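Local coordinates for protein L-iditol 2-dehydrogenase (Clostridium scindens, PDB 4OH1) that probably catalyses the NAD+-dependent oxidation of L-iditol and related polyols as a zinc-containing member of the alcohol dehydrogenase family, at residues P143-D146 / D147-L150; Y153-V156 / E157-T160; V282-Q285 / S286-W290; S164-Q168 / A169-Y173; D81-G84 / S85-K89. All coordinates share one frame; numbering follows the deposited sequence. Where two conformers were deposited one is given.

Interaction 1. Residues P143-D146 / D147-L150. With PG4 (tetraethylene glycol), chain G.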
loop_
_atom_site.group_PDB
_atom_site.type_symbol
_atom_site.label_atom_id
_atom_site.label_comp_id
_atom_site.label_asym_id
_atom_site.label_seq_id
_atom_site.Cartn_x
_atom_site.Cartn_y
_atom_site.Cartn_z
ATOM N N PRO A 143 -0.733 -13.598 -25.619
ATOM C CA PRO A 143 -1.843 -14.385 -26.141
ATOM C C PRO A 143 -3.160 -14.087 -25.441
ATOM O O PRO A 143 -3.192 -13.726 -24.259
ATOM C CB PRO A 143 -1.412 -15.830 -25.877
ATOM C CG PRO A 143 -0.643 -15.714 -24.665
ATOM C CD PRO A 143 0.166 -14.407 -24.811
ATOM N N ILE A 144 -4.227 -14.291 -26.181
ATOM C CA ILE A 144 -5.587 -14.132 -25.701
ATOM C C ILE A 144 -6.376 -15.432 -25.974
ATOM O O ILE A 144 -5.895 -16.290 -26.650
ATOM C CB ILE A 144 -6.220 -12.917 -26.378
ATOM C CG1 ILE A 144 -6.425 -13.162 -27.864
ATOM C CG2 ILE A 144 -5.302 -11.676 -26.199
ATOM C CD1 ILE A 144 -6.961 -11.930 -28.588
ATOM N N PRO A 145 -7.586 -15.581 -25.437
ATOM C CA PRO A 145 -8.239 -16.858 -25.592
ATOM C C PRO A 145 -8.472 -17.287 -27.047
ATOM O O PRO A 145 -8.735 -16.455 -27.921
ATOM C CB PRO A 145 -9.584 -16.617 -24.900
ATOM C CG PRO A 145 -9.268 -15.685 -23.863
ATOM C CD PRO A 145 -8.319 -14.725 -24.500
ATOM N N ASP A 146 -8.404 -18.582 -27.308
ATOM C CA ASP A 146 -8.610 -19.097 -28.664
ATOM C C ASP A 146 -9.933 -18.705 -29.247
ATOM O O ASP A 146 -10.037 -18.403 -30.420
ATOM C CB ASP A 146 -8.507 -20.597 -28.658
ATOM C CG ASP A 146 -7.158 -21.069 -28.189
ATOM O OD1 ASP A 146 -6.201 -20.259 -28.268
ATOM O OD2 ASP A 146 -7.064 -22.220 -27.719
ATOM N N ASP A 147 -10.947 -18.661 -28.430
ATOM C CA ASP A 147 -12.263 -18.213 -28.859
ATOM C C ASP A 147 -12.494 -16.701 -28.708
ATOM O O ASP A 147 -13.606 -16.240 -28.710
ATOM C CB ASP A 147 -13.315 -18.981 -28.033
ATOM C CG ASP A 147 -13.235 -18.677 -26.510
ATOM O OD1 ASP A 147 -12.167 -18.249 -26.009
ATOM O OD2 ASP A 147 -14.263 -18.862 -25.808
ATOM N N ALA A 148 -11.460 -15.906 -28.596
ATOM C CA ALA A 148 -11.638 -14.464 -28.418
ATOM C C ALA A 148 -12.188 -13.785 -29.621
ATOM O O ALA A 148 -11.737 -14.039 -30.735
ATOM C CB ALA A 148 -10.323 -13.827 -28.136
ATOM N N ASP A 149 -13.111 -12.850 -29.384
ATOM C CA ASP A 149 -13.580 -11.918 -30.414
ATOM C C ASP A 149 -12.508 -10.842 -30.561
ATOM O O ASP A 149 -12.339 -9.980 -29.693
ATOM C CB ASP A 149 -14.901 -11.299 -29.986
ATOM C CG ASP A 149 -15.397 -10.228 -30.952
ATOM O OD1 ASP A 149 -14.620 -9.753 -31.800
ATOM O OD2 ASP A 149 -16.584 -9.852 -30.861
ATOM N N LEU A 150 -11.782 -10.895 -31.667
ATOM C CA LEU A 150 -10.661 -10.017 -31.890
ATOM C C LEU A 150 -10.982 -8.520 -31.887
ATOM O O LEU A 150 -10.116 -7.684 -31.664
ATOM C CB LEU A 150 -10.019 -10.394 -33.225
ATOM C CG LEU A 150 -9.284 -11.716 -33.118
ATOM C CD1 LEU A 150 -8.893 -12.210 -34.498
ATOM C CD2 LEU A 150 -8.030 -11.596 -32.285
HETATM O O1 PG4 G . -7.648 -16.225 -19.843
HETATM C C1 PG4 G . -7.062 -15.220 -20.669
HETATM C C2 PG4 G . -5.619 -15.549 -20.914
HETATM O O2 PG4 G . -5.445 -16.031 -22.248
HETATM C C3 PG4 G . -4.304 -16.876 -22.368
HETATM C C4 PG4 G . -4.427 -17.584 -23.700
HETATM O O3 PG4 G . -5.084 -18.853 -23.622
HETATM C C5 PG4 G . -5.367 -19.421 -24.928
HETATM C C6 PG4 G . -6.233 -20.692 -24.835
HETATM O O4 PG4 G . -7.642 -20.418 -24.984
HETATM C C7 PG4 G . -8.499 -21.212 -24.154
HETATM C C8 PG4 G . -9.896 -20.602 -24.014
HETATM O O5 PG4 G . -10.634 -20.611 -25.259
#
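P145 and A148 are the ends of a type I beta turn with D146 and D147 at its corners, closed by the bond from A148 N to P145 O (2.9 Å). A148 CB rests close to the same oxygen. On the inner side of the turn the side chains are apolar. I144 holds CG1 between its backbone N and carbonyl carbon (chi1 68°) and then runs extended, which carries CD1 forward to meet A148 CB and L150 CD2, each at 3.9 Å. I144 and L150 meet at roughly a right angle, one methyl branch of L150 doing the touching. Y153, on the short helix 150-153, covers I144, P145 and A148, while I144 also packs on K97 and V99 of strand 97-100. K97 NZ gathers the backbone oxygens of D146 and A148, so the bend is tied to the GroES-like domain's sheet. D149 OD1 accepts from K151 N and caps that helix.

The outer side is lined by acidic residues and carries a tetraethylene glycol, probably picked up from the crystallisation medium. D147 CG also lies between N and carbonyl carbon (chi1 63°), which turns the carboxylate back over the proline, OD1 being 3.3 Å from P145 CB. The same OD1 accepts the glycol's terminal hydroxyl O5 at 2.9 Å. The glycol curls past D146, whose carboxylate lies beside the ether, and D146 N donates an almost straight bond to glycol O4 at 3.1 Å.

Interaction 2. Residues Y153-V156 / E157-T160. With ZN (zinc ion), chain B.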
loop_
_atom_site.group_PDB
_atom_site.type_symbol
_atom_site.label_atom_id
_atom_site.label_comp_id
_atom_site.label_asym_id
_atom_site.label_seq_id
_atom_site.Cartn_x
_atom_site.Cartn_y
_atom_site.Cartn_z
ATOM N N TYR A 153 -10.691 -7.282 -28.310
ATOM C CA TYR A 153 -9.297 -7.329 -27.787
ATOM C C TYR A 153 -8.383 -6.325 -28.434
ATOM O O TYR A 153 -7.304 -6.075 -27.946
ATOM C CB TYR A 153 -8.713 -8.748 -27.858
ATOM C CG TYR A 153 -9.319 -9.688 -26.815
ATOM C CD1 TYR A 153 -10.538 -10.269 -27.019
ATOM C CD2 TYR A 153 -8.657 -9.972 -25.630
ATOM C CE1 TYR A 153 -11.103 -11.087 -26.058
ATOM C CE2 TYR A 153 -9.189 -10.828 -24.707
ATOM C CZ TYR A 153 -10.418 -11.372 -24.920
ATOM O OH TYR A 153 -10.970 -12.189 -23.974
ATOM N N ALA A 154 -8.796 -5.754 -29.555
ATOM C CA ALA A 154 -8.094 -4.614 -30.090
ATOM C C ALA A 154 -8.033 -3.457 -29.066
ATOM O O ALA A 154 -7.211 -2.560 -29.178
ATOM C CB ALA A 154 -8.788 -4.123 -31.328
ATOM N N LEU A 155 -8.950 -3.445 -28.111
ATOM C CA LEU A 155 -8.955 -2.378 -27.095
ATOM C C LEU A 155 -8.153 -2.729 -25.883
ATOM O O LEU A 155 -8.232 -1.994 -24.916
ATOM C CB LEU A 155 -10.377 -1.973 -26.679
ATOM C CG LEU A 155 -10.876 -0.901 -27.653
ATOM C CD1 LEU A 155 -10.791 -1.306 -29.135
ATOM C CD2 LEU A 155 -12.305 -0.671 -27.291
ATOM N N VAL A 156 -7.361 -3.802 -25.910
ATOM C CA VAL A 156 -6.524 -4.124 -24.764
ATOM C C VAL A 156 -5.613 -3.017 -24.317
ATOM O O VAL A 156 -5.445 -2.796 -23.067
ATOM C CB VAL A 156 -5.726 -5.428 -24.941
ATOM C CG1 VAL A 156 -4.637 -5.566 -23.912
ATOM C CG2 VAL A 156 -6.650 -6.635 -24.813
ATOM N N GLU A 157 -5.009 -2.295 -25.248
ATOM C CA GLU A 157 -4.000 -1.305 -24.845
ATOM C C GLU A 157 -4.679 -0.102 -24.192
ATOM O O GLU A 157 -4.231 0.369 -23.158
ATOM C CB GLU A 157 -3.082 -0.863 -25.991
ATOM C CG GLU A 157 -1.956 0.162 -25.571
ATOM C CD GLU A 157 -2.445 1.593 -25.513
ATOM O OE1 GLU A 157 -3.472 1.876 -26.169
ATOM O OE2 GLU A 157 -1.874 2.435 -24.772
ATOM N N PRO A 158 -5.732 0.424 -24.789
ATOM C CA PRO A 158 -6.328 1.537 -24.064
ATOM C C PRO A 158 -6.924 1.134 -22.699
ATOM O O PRO A 158 -6.868 1.935 -21.770
ATOM C CB PRO A 158 -7.383 2.074 -25.007
ATOM C CG PRO A 158 -7.571 1.076 -26.014
ATOM C CD PRO A 158 -6.286 0.306 -26.120
ATOM N N LEU A 159 -7.429 -0.092 -22.570
ATOM C CA LEU A 159 -7.850 -0.607 -21.249
ATOM C C LEU A 159 -6.709 -0.599 -20.258
ATOM O O LEU A 159 -6.936 -0.273 -19.092
ATOM C CB LEU A 159 -8.496 -1.963 -21.339
ATOM C CG LEU A 159 -9.264 -2.460 -20.120
ATOM C CD1 LEU A 159 -10.527 -1.545 -19.833
ATOM C CD2 LEU A 159 -9.717 -3.841 -20.382
ATOM N N THR A 160 -5.474 -0.901 -20.679
ATOM C CA THR A 160 -4.371 -0.756 -19.746
ATOM C C THR A 160 -4.176 0.667 -19.213
ATOM O O THR A 160 -3.703 0.856 -18.098
ATOM C CB THR A 160 -3.006 -1.188 -20.316
ATOM O OG1 THR A 160 -2.601 -0.291 -21.375
ATOM C CG2 THR A 160 -3.032 -2.645 -20.837
HETATM ZN ZN ZN B . -3.978 3.745 -26.975
HETATM O O HOH W 1 -4.811 -2.977 -27.937
HETATM O O HOH W 2 -2.279 4.713 -25.604
HETATM O O HOH W 3 -5.101 4.790 -25.141
#
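L155 and P158 meet at about a right angle where helix 156-168 begins, L155 being its N-cap, with L155 CG 4.2 Å from P158 CG. The proline ring also lies against the backbone, its CD 3.2 Å from L155 O. That oxygen accepts from L159 N, four residues on, at 3.1 Å. A water bridges the backbone at the helix start, donating to A154 O and accepting from E157 N at 2.8 Å. T160 packs on F305 and S308 of helix 305-311, and L159 on S308 and on L192 of helix 184-194. T160 OG1, set between its backbone N and carbonyl carbon (chi1 67°), turns back to donate to E157 O in the carbonyl plane.

E157 points the other way. Its CG is anti to the backbone N (chi1 -178°) and the chain then bends at chi2, which swings the carboxylate onto the zinc. OE1 binds the metal at 2.1 Å, whereas OE2 remains 3.3 Å from it and takes a short bond from a zinc-bound water, 2.5 Å away. H74, E75 and C46, the last deposited as cysteinesulfonic acid, complete the site. The glutamate is thus a one-oxygen ligand whose second oxygen accepts from a metal-bound water, a pairing that would limit rotation of the carboxylate and probably orders that water beside the zinc.

Interaction 3. Residues V282-Q285 / S286-W290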
loop_
_atom_site.group_PDB
_atom_site.type_symbol
_atom_site.label_atom_id
_atom_site.label_comp_id
_atom_site.label_asym_id
_atom_site.label_seq_id
_atom_site.Cartn_x
_atom_site.Cartn_y
_atom_site.Cartn_z
ATOM N N VAL A 282 -2.065 25.327 -8.398
ATOM C CA VAL A 282 -2.435 24.614 -7.213
ATOM C C VAL A 282 -2.267 25.575 -6.103
ATOM O O VAL A 282 -1.251 26.250 -6.019
ATOM C CB VAL A 282 -1.589 23.377 -6.994
ATOM C CG1 VAL A 282 -1.933 22.754 -5.673
ATOM C CG2 VAL A 282 -1.884 22.377 -8.086
ATOM N N ASN A 283 -3.285 25.671 -5.251
ATOM C CA ASN A 283 -3.172 26.511 -4.087
ATOM C C ASN A 283 -2.612 25.703 -2.937
ATOM O O ASN A 283 -3.258 24.799 -2.428
ATOM C CB ASN A 283 -4.514 27.125 -3.740
ATOM C CG ASN A 283 -4.411 28.141 -2.658
ATOM O OD1 ASN A 283 -3.941 27.865 -1.551
ATOM N ND2 ASN A 283 -4.858 29.353 -2.953
ATOM N N LEU A 284 -1.402 26.049 -2.522
ATOM C CA LEU A 284 -0.675 25.319 -1.494
ATOM C C LEU A 284 -1.415 25.293 -0.181
ATOM O O LEU A 284 -1.404 24.291 0.539
ATOM C CB LEU A 284 0.706 25.954 -1.307
ATOM C CG LEU A 284 1.576 25.756 -2.564
ATOM C CD1 LEU A 284 2.714 26.674 -2.528
ATOM C CD2 LEU A 284 2.070 24.315 -2.678
ATOM N N GLN A 285 -2.040 26.412 0.134
ATOM C CA GLN A 285 -2.766 26.573 1.393
ATOM C C GLN A 285 -4.060 25.811 1.355
ATOM O O GLN A 285 -4.349 25.076 2.254
ATOM C CB GLN A 285 -3.070 28.052 1.693
ATOM C CG GLN A 285 -3.820 28.283 3.012
ATOM C CD GLN A 285 -2.901 28.138 4.248
ATOM O OE1 GLN A 285 -1.672 28.014 4.130
ATOM N NE2 GLN A 285 -3.505 28.145 5.439
ATOM N N SER A 286 -4.873 25.999 0.334
ATOM C CA SER A 286 -6.201 25.402 0.419
ATOM C C SER A 286 -6.287 23.986 -0.183
ATOM O O SER A 286 -6.860 23.091 0.433
ATOM C CB SER A 286 -7.219 26.338 -0.202
ATOM O OG SER A 286 -6.925 26.445 -1.556
ATOM N N ASP A 287 -5.709 23.775 -1.359
ATOM C CA ASP A 287 -5.689 22.441 -1.939
ATOM C C ASP A 287 -4.852 21.420 -1.153
ATOM O O ASP A 287 -5.295 20.312 -0.923
ATOM C CB ASP A 287 -5.207 22.497 -3.377
ATOM C CG ASP A 287 -6.124 23.309 -4.270
ATOM O OD1 ASP A 287 -7.341 23.066 -4.232
ATOM O OD2 ASP A 287 -5.604 24.159 -5.003
ATOM N N LEU A 288 -3.700 21.846 -0.660
ATOM C CA LEU A 288 -2.741 20.929 -0.124
ATOM C C LEU A 288 -2.695 20.977 1.389
ATOM O O LEU A 288 -3.001 19.996 2.020
ATOM C CB LEU A 288 -1.330 21.176 -0.716
ATOM C CG LEU A 288 -1.239 20.990 -2.235
ATOM C CD1 LEU A 288 0.216 20.884 -2.724
ATOM C CD2 LEU A 288 -2.049 19.813 -2.729
ATOM N N TYR A 289 -2.278 22.087 1.971
ATOM C CA TYR A 289 -2.210 22.147 3.409
ATOM C C TYR A 289 -3.590 21.849 4.060
ATOM O O TYR A 289 -3.673 20.907 4.826
ATOM C CB TYR A 289 -1.626 23.466 3.876
ATOM C CG TYR A 289 -1.749 23.621 5.357
ATOM C CD1 TYR A 289 -0.915 22.920 6.223
ATOM C CD2 TYR A 289 -2.743 24.421 5.895
ATOM C CE1 TYR A 289 -1.044 23.052 7.549
ATOM C CE2 TYR A 289 -2.886 24.560 7.230
ATOM C CZ TYR A 289 -2.046 23.876 8.052
ATOM O OH TYR A 289 -2.222 24.043 9.392
ATOM N N TRP A 290 -4.657 22.577 3.730
ATOM C CA TRP A 290 -5.934 22.368 4.441
ATOM C C TRP A 290 -6.609 21.112 3.949
ATOM O O TRP A 290 -7.036 20.322 4.760
ATOM C CB TRP A 290 -6.915 23.586 4.470
ATOM C CG TRP A 290 -8.123 23.273 5.378
ATOM C CD1 TRP A 290 -9.368 22.937 4.977
ATOM C CD2 TRP A 290 -8.130 23.168 6.813
ATOM N NE1 TRP A 290 -10.159 22.655 6.049
ATOM C CE2 TRP A 290 -9.424 22.799 7.193
ATOM C CE3 TRP A 290 -7.172 23.381 7.809
ATOM C CZ2 TRP A 290 -9.781 22.611 8.514
ATOM C CZ3 TRP A 290 -7.533 23.208 9.115
ATOM C CH2 TRP A 290 -8.820 22.824 9.457
#
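N283 and D287 grip each other at the point where strand 279-283 passes into helix 284-290, the tight part of this contact. N283 N donates at 2.8 Å to D287 OD2, which receives it on its anti lone pair, away from the other carboxylate oxygen. The side chain of N283, its CG anti to the backbone N (chi1 -172°), caps the helix: OD1 accepts from S286 N at 2.8 Å, the donor lying well above the amide plane. The second carboxylate oxygen of D287 forms a salt bridge with K293. Beneath this polar knot, L288 packs on V282 at about a right angle, its CG 3.9 Å from V282 CG1, and reaches L284 CD2 with CD1.

The far end is looser within the chain, though the third subunit partly closes it, its A272 packing on Y289. Q285 bends at chi2 and lies alongside Y289, pointing the same way, its NE2 3.8 Å from Y289 CD2 and the amide and ring planes 34° apart. Its OE1 is claimed by Y274 N of the third subunit. W290, modelled in two conformers, turns outward.

Bonds from Y289 N to L284 O (2.8 Å) and from W290 N to Q285 O each reach back five residues, so the short helix opens into a pi-type turn. With an asparagine N-cap and a strand that continues the sheet into the third subunit, it forms part of a subunit interface built on antiparallel strand pairing.

Interaction 4. Residues S164-Q168 / A169-Y173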
loop_
_atom_site.group_PDB
_atom_site.type_symbol
_atom_site.label_atom_id
_atom_site.label_comp_id
_atom_site.label_asym_id
_atom_site.label_seq_id
_atom_site.Cartn_x
_atom_site.Cartn_y
_atom_site.Cartn_z
ATOM N N SER A 164 -4.633 1.622 -15.322
ATOM C CA SER A 164 -3.607 2.306 -14.538
ATOM C C SER A 164 -4.079 3.583 -13.867
ATOM O O SER A 164 -3.647 3.900 -12.784
ATOM C CB SER A 164 -2.426 2.733 -15.408
ATOM O OG SER A 164 -1.958 1.591 -16.066
ATOM N N SER A 165 -4.877 4.339 -14.586
ATOM C CA SER A 165 -5.443 5.559 -14.105
ATOM C C SER A 165 -6.432 5.255 -12.978
ATOM O O SER A 165 -6.388 5.893 -11.937
ATOM C CB SER A 165 -6.150 6.290 -15.277
ATOM O OG SER A 165 -5.146 6.659 -16.236
ATOM N N ALA A 166 -7.264 4.245 -13.133
ATOM C CA ALA A 166 -8.195 3.885 -12.069
ATOM C C ALA A 166 -7.466 3.472 -10.826
ATOM O O ALA A 166 -7.833 3.872 -9.731
ATOM C CB ALA A 166 -9.164 2.805 -12.480
ATOM N N GLU A 167 -6.395 2.727 -10.990
ATOM C CA GLU A 167 -5.646 2.281 -9.856
ATOM C C GLU A 167 -4.939 3.410 -9.213
ATOM O O GLU A 167 -4.823 3.464 -8.006
ATOM C CB GLU A 167 -4.633 1.228 -10.292
ATOM C CG GLU A 167 -5.319 -0.068 -10.607
ATOM C CD GLU A 167 -4.437 -1.143 -11.243
ATOM O OE1 GLU A 167 -3.297 -0.843 -11.678
ATOM O OE2 GLU A 167 -4.924 -2.310 -11.321
ATOM N N GLN A 168 -4.435 4.317 -10.013
ATOM C CA GLN A 168 -3.747 5.473 -9.468
ATOM C C GLN A 168 -4.723 6.426 -8.712
ATOM O O GLN A 168 -4.370 7.023 -7.731
ATOM C CB GLN A 168 -3.032 6.199 -10.580
ATOM C CG GLN A 168 -2.266 7.397 -10.130
ATOM C CD GLN A 168 -1.165 7.051 -9.132
ATOM O OE1 GLN A 168 -0.024 6.894 -9.520
ATOM N NE2 GLN A 168 -1.494 7.007 -7.834
ATOM N N ALA A 169 -5.961 6.497 -9.145
ATOM C CA ALA A 169 -6.991 7.255 -8.448
ATOM C C ALA A 169 -7.533 6.520 -7.241
ATOM O O ALA A 169 -8.382 7.056 -6.485
ATOM C CB ALA A 169 -8.142 7.516 -9.415
ATOM N N LYS A 170 -7.091 5.277 -7.073
ATOM C CA LYS A 170 -7.482 4.483 -5.930
ATOM C C LYS A 170 -8.978 4.254 -5.842
ATOM O O LYS A 170 -9.565 4.277 -4.758
ATOM C CB LYS A 170 -6.935 5.119 -4.670
ATOM C CG LYS A 170 -5.458 5.066 -4.787
ATOM C CD LYS A 170 -4.784 5.882 -3.810
ATOM C CE LYS A 170 -3.311 5.889 -4.133
ATOM N NZ LYS A 170 -2.638 6.235 -2.853
ATOM N N ILE A 171 -9.583 3.961 -6.977
ATOM C CA ILE A 171 -10.979 3.708 -6.948
ATOM C C ILE A 171 -11.174 2.455 -6.134
ATOM O O ILE A 171 -10.477 1.480 -6.345
ATOM C CB ILE A 171 -11.540 3.523 -8.312
ATOM C CG1 ILE A 171 -11.162 4.738 -9.202
ATOM C CG2 ILE A 171 -13.051 3.394 -8.182
ATOM C CD1 ILE A 171 -11.843 4.703 -10.659
ATOM N N SER A 172 -12.084 2.475 -5.170
ATOM C CA SER A 172 -12.323 1.275 -4.353
ATOM C C SER A 172 -13.676 1.402 -3.690
ATOM O O SER A 172 -14.375 2.406 -3.867
ATOM C CB SER A 172 -11.206 1.111 -3.315
ATOM O OG SER A 172 -11.054 2.280 -2.513
ATOM N N TYR A 173 -14.057 0.371 -2.951
ATOM C CA TYR A 173 -15.386 0.247 -2.372
ATOM C C TYR A 173 -15.862 1.544 -1.755
ATOM O O TYR A 173 -15.210 2.130 -0.868
ATOM C CB TYR A 173 -15.384 -0.846 -1.295
ATOM C CG TYR A 173 -15.169 -2.270 -1.767
ATOM C CD1 TYR A 173 -15.970 -2.824 -2.709
ATOM C CD2 TYR A 173 -14.175 -3.048 -1.211
ATOM C CE1 TYR A 173 -15.775 -4.133 -3.118
ATOM C CE2 TYR A 173 -13.993 -4.323 -1.595
ATOM C CZ TYR A 173 -14.778 -4.871 -2.552
ATOM O OH TYR A 173 -14.576 -6.177 -2.940
HETATM O O HOH W 4 -8.264 1.113 -8.215
#
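A166 and I171 mark the two ends of a Schellman motif, which stops helix 156-168 and releases the chain towards strand 176-180, the first strand of the Rossmann-type domain. After a last helical bond, A169 N to S165 O (2.9 Å), two bonds close the motif. K170, with positive phi (60°), lets its N reach E167 O at 3.0 Å, while I171 N stretches back to A166 O at 3.3 Å in a nearly straight line.

The apolar part accompanies the longest of these bonds. I171 keeps CG1 beside its backbone N (chi1 -54°), so that CD1 comes up to A166 CB at 3.8 Å. Beyond, I171 packs on C244 and L246 of strand 242-247, and A169 packs on L246 and V269.

Among the polar side chains, K170 is extended beyond CG, its aliphatic part passing Q168 O. E167 is held in a salt bridge with K307 and a hydrogen bond from Q304, and Y173 of the fourth subunit packs on A166 and E167. A water finishes the turn, donating to A166 O at 3.2 Å and to I171 O at 2.9 Å.

Interaction 5. Residues D81-G84 / S85-K89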
loop_
_atom_site.group_PDB
_atom_site.type_symbol
_atom_site.label_atom_id
_atom_site.label_comp_id
_atom_site.label_asym_id
_atom_site.label_seq_id
_atom_site.Cartn_x
_atom_site.Cartn_y
_atom_site.Cartn_z
ATOM N N ASP A 81 1.498 -14.934 -37.587
ATOM C CA ASP A 81 1.708 -15.312 -38.967
ATOM C C ASP A 81 3.074 -15.975 -39.176
ATOM O O ASP A 81 3.209 -16.810 -40.037
ATOM C CB ASP A 81 1.679 -14.062 -39.817
ATOM C CG ASP A 81 1.777 -14.358 -41.277
ATOM O OD1 ASP A 81 0.823 -14.979 -41.789
ATOM O OD2 ASP A 81 2.777 -13.950 -41.914
ATOM N N LYS A 82 4.076 -15.611 -38.387
ATOM C CA LYS A 82 5.391 -16.190 -38.495
ATOM C C LYS A 82 6.219 -15.860 -37.258
ATOM O O LYS A 82 6.119 -14.757 -36.695
ATOM C CB LYS A 82 6.091 -15.617 -39.700
ATOM C CG LYS A 82 7.533 -16.010 -39.837
ATOM C CD LYS A 82 8.038 -15.725 -41.238
ATOM C CE LYS A 82 9.540 -16.062 -41.419
ATOM N NZ LYS A 82 9.981 -15.541 -42.735
ATOM N N VAL A 83 7.019 -16.826 -36.841
ATOM C CA VAL A 83 7.721 -16.814 -35.565
ATOM C C VAL A 83 9.240 -17.048 -35.800
ATOM O O VAL A 83 9.613 -17.995 -36.441
ATOM C CB VAL A 83 7.170 -17.979 -34.668
ATOM C CG1 VAL A 83 7.857 -17.979 -33.325
ATOM C CG2 VAL A 83 5.705 -17.829 -34.402
ATOM N N GLY A 84 10.109 -16.202 -35.270
ATOM C CA GLY A 84 11.535 -16.524 -35.214
ATOM C C GLY A 84 11.803 -17.765 -34.363
ATOM O O GLY A 84 11.030 -18.124 -33.479
ATOM N N SER A 85 12.922 -18.422 -34.620
ATOM C CA SER A 85 13.263 -19.644 -33.927
ATOM C C SER A 85 13.354 -19.481 -32.411
ATOM O O SER A 85 12.882 -20.344 -31.693
ATOM C CB SER A 85 14.569 -20.236 -34.513
ATOM O OG SER A 85 15.591 -19.260 -34.583
ATOM N N THR A 86 13.901 -18.393 -31.884
ATOM C CA THR A 86 13.928 -18.272 -30.426
ATOM C C THR A 86 12.495 -18.147 -29.872
ATOM O O THR A 86 12.096 -18.791 -28.881
ATOM C CB THR A 86 14.743 -17.087 -29.973
ATOM O OG1 THR A 86 16.062 -17.225 -30.466
ATOM C CG2 THR A 86 14.811 -17.037 -28.462
ATOM N N ALA A 87 11.690 -17.357 -30.546
ATOM C CA ALA A 87 10.339 -17.182 -30.065
ATOM C C ALA A 87 9.539 -18.478 -30.102
ATOM O O ALA A 87 8.691 -18.697 -29.250
ATOM C CB ALA A 87 9.654 -16.108 -30.854
ATOM N N GLU A 88 9.790 -19.329 -31.098
ATOM C CA GLU A 88 9.059 -20.582 -31.198
ATOM C C GLU A 88 9.390 -21.421 -29.989
ATOM O O GLU A 88 8.538 -22.097 -29.440
ATOM C CB GLU A 88 9.421 -21.355 -32.488
ATOM C CG GLU A 88 8.219 -22.001 -33.096
ATOM C CD GLU A 88 8.453 -22.581 -34.447
ATOM O OE1 GLU A 88 9.461 -23.260 -34.631
ATOM O OE2 GLU A 88 7.625 -22.341 -35.353
ATOM N N LYS A 89 10.652 -21.364 -29.592
ATOM C CA LYS A 89 11.155 -22.085 -28.442
ATOM C C LYS A 89 10.515 -21.593 -27.135
ATOM O O LYS A 89 10.417 -22.370 -26.193
ATOM C CB LYS A 89 12.675 -21.935 -28.403
ATOM C CG LYS A 89 13.361 -22.654 -27.273
ATOM C CD LYS A 89 14.784 -22.110 -26.998
ATOM C CE LYS A 89 15.024 -21.818 -25.487
ATOM N NZ LYS A 89 16.237 -22.516 -25.055
#
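The A87-E88 peptide group lies flat beneath a methyl of V83. V83 CG1 sits almost straight above the nitrogen of that peptide, 3.2 Å from E88 N, which is a tight fit of carbon over one face. The amide hydrogen does not point at the methyl. It runs closer to the peptide plane towards the carbonyl of the glycine, E88 N to G84 O measuring 2.9 Å with an N-H...O angle of 150°.

V83 reaches the peptide because CG1 is anti to its backbone N (chi1 -179°). The same methyl touches A87 CB at 3.6 Å and E88 CB at 3.8 Å, so a single branch serves as the whole apolar contact between the strand and the helix. E88 extends beyond CG, past the valine, with its carboxylate on the exposed side. G84, at the N-cap position, joins the two elements. It is buried and has no side chain, and its carbonyl accepts the first bond of the turn; K89 N then donates to S85 O at 3.2 Å.

Strand 81-83 and helix 85-89 run at 90° to each other, their axes 8.1 Å apart at closest. D81 and K82 both face R37 of strand 35-44 in a classic beta bulge, with D81 salt-bridged to R37 and K82 to E30. A87 packs on I36, and S85 and T86 rest on the loop at D33, so the short helix follows strand 75-83 and lies against the beginning of strand 35-44 in the GroES-like domain.

Interaction 2 carries the zinc ligand E157, and the others can be placed around it. Interaction 1 touches it directly: Y153 CE1 lies 3.5 Å from A148 CB, and I144 is about 11 Å from E157, side chain to side chain. Interactions 2 and 4 share helix 156-168, the metal ligand near its start and the Schellman motif at its end, with centres about 17 Å apart; the side chain of S165 stays about 11 Å from a zinc ion. The remaining two are peripheral. Interaction 5 is in the GroES-like domain and interaction 3 at a subunit interface of the Rossmann-type domain, on opposite sides of the chain's centre with their own centres about 55 Å apart.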